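Local coordinates for protein serine hydrolase CCSP0084 (Cycloclasticus sp. P1, PDB 4I3F) that probably hydrolyses carbon-carbon bonds of meta-cleavage products, and esters as well, as a serine hydrolase of the alpha/beta hydrolase fold, at residues Gly128-Thr131 against Leu132-Asn136. Residues are numbered along the deposited sequence; the frame is centred on the assembly and turned at random.
Sequences GGVT and LHLLN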
loop_
_atom_site.group_PDB
_atom_site.type_symbol
_atom_site.label_atom_id
_atom_site.label_comp_id
_atom_site.label_asym_id
_atom_site.label_seq_id
_atom_site.Cartn_x
_atom_site.Cartn_y
_atom_site.Cartn_z
ATOM N N GLY A 128 1.054 -0.574 3.724
ATOM C CA GLY A 128 0.701 -1.155 5.011
ATOM C C GLY A 128 1.780 -0.877 6.043
ATOM O O GLY A 128 1.486 -0.665 7.229
ATOM N N GLY A 129 3.036 -0.898 5.603
ATOM C CA GLY A 129 4.133 -0.518 6.482
ATOM C C GLY A 129 4.017 0.936 6.914
ATOM O O GLY A 129 4.164 1.261 8.104
ATOM N N VAL A 130 3.758 1.812 5.952
ATOM C CA VAL A 130 3.540 3.223 6.257
ATOM C C VAL A 130 2.373 3.375 7.226
ATOM O O VAL A 130 2.430 4.187 8.162
ATOM C CB VAL A 130 3.299 4.058 4.968
ATOM C CG1 VAL A 130 2.977 5.501 5.314
ATOM C CG2 VAL A 130 4.538 4.006 4.070
ATOM N N THR A 131 1.321 2.578 7.018
ATOM C CA THR A 131 0.174 2.587 7.928
ATOM C C THR A 131 0.603 2.259 9.348
ATOM O O THR A 131 0.208 2.942 10.294
ATOM C CB THR A 131 -0.923 1.599 7.481
ATOM O OG1 THR A 131 -1.435 2.003 6.202
ATOM C CG2 THR A 131 -2.057 1.565 8.490
ATOM N N LEU A 132 1.403 1.204 9.511
ATOM C CA LEU A 132 1.857 0.820 10.846
ATOM C C LEU A 132 2.650 1.938 11.520
ATOM O O LEU A 132 2.463 2.210 12.711
ATOM C CB LEU A 132 2.686 -0.462 10.780
ATOM C CG LEU A 132 1.844 -1.731 10.588
ATOM C CD1 LEU A 132 2.761 -2.913 10.317
ATOM C CD2 LEU A 132 1.030 -2.006 11.836
ATOM N N HIS A 133 3.541 2.575 10.768
ATOM C CA HIS A 133 4.294 3.698 11.322
ATOM C C HIS A 133 3.419 4.912 11.609
ATOM O O HIS A 133 3.675 5.633 12.567
ATOM C CB HIS A 133 5.481 4.040 10.423
ATOM C CG HIS A 133 6.555 3.005 10.459
ATOM N ND1 HIS A 133 7.668 3.118 11.262
ATOM C CD2 HIS A 133 6.655 1.802 9.842
ATOM C CE1 HIS A 133 8.426 2.046 11.112
ATOM N NE2 HIS A 133 7.834 1.232 10.256
ATOM N N LEU A 134 2.370 5.115 10.812
ATOM C CA LEU A 134 1.420 6.191 11.085
ATOM C C LEU A 134 0.671 5.952 12.396
ATOM O O LEU A 134 0.491 6.878 13.188
ATOM C CB LEU A 134 0.430 6.350 9.931
ATOM C CG LEU A 134 0.916 7.231 8.775
ATOM C CD1 LEU A 134 0.069 6.972 7.520
ATOM C CD2 LEU A 134 0.858 8.701 9.165
ATOM N N LEU A 135 0.236 4.715 12.633
ATOM C CA LEU A 135 -0.479 4.398 13.868
ATOM C C LEU A 135 0.438 4.542 15.076
ATOM O O LEU A 135 -0.002 4.927 16.163
ATOM C CB LEU A 135 -1.043 2.968 13.821
ATOM C CG LEU A 135 -1.974 2.648 12.653
ATOM C CD1 LEU A 135 -2.408 1.195 12.709
ATOM C CD2 LEU A 135 -3.185 3.555 12.664
ATOM N N ASN A 136 1.718 4.243 14.886
ATOM C CA ASN A 136 2.688 4.346 15.965
ATOM C C ASN A 136 3.012 5.793 16.286
ATOM O O ASN A 136 3.088 6.176 17.457
ATOM C CB ASN A 136 3.979 3.618 15.579
ATOM C CG ASN A 136 5.020 3.645 16.687
ATOM O OD1 ASN A 136 4.729 3.341 17.854
ATOM N ND2 ASN A 136 6.241 4.033 16.334
#
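G128-T131 hands its four carbonyls to the amides of L132-L135, one regular alpha-helical turn running straight into the next. L132 N reaches G128 O at 3.0 Å, H133 N bonds to G129 O, and L134 N makes the shortest of the four, 2.8 Å to V130 O, though its N-H points somewhat off the oxygen. L135 N closes the series on T131 O. The H133 bond runs straighter, at 166°, and G129 O has a second neighbour: CD2 of the imidazole lies 3.1 Å from that oxygen, which sits at the ring edge, in its plane. With CG of H133 beside its own backbone N (chi1 -70°), the ring is swung back toward the preceding turn, while its NE2 is hydrogen-bonded to the carbonyl of F229. All this belongs to helix 126-137, the crossover between parallel strands 119-124 and 142-148 of the alpha/beta hydrolase sheet, and the helix starts within a GxSxG sequence that fits the nucleophile elbow of this family. T131 OG1 turns back to that end, hydrogen-bonding to G127 O, whereas its CG2 lies 4.2 Å from CD1 of L135. On another side of the helix V130 and L134, one turn apart, stand alongside each other, with CG1 of V130 against CD1 of L134 at 3.9 Å. V130 CG1 gets there by standing anti to its amide nitrogen (chi1 176°). Both residues pack against L50 of strand 46-50 and against helix 96-113, V130 on W103 and L134 on V104 and Q107. L132 bends its CG back to 3.5 Å from G128 O, and its side chain touches I266 and also L147 of strand 142-148.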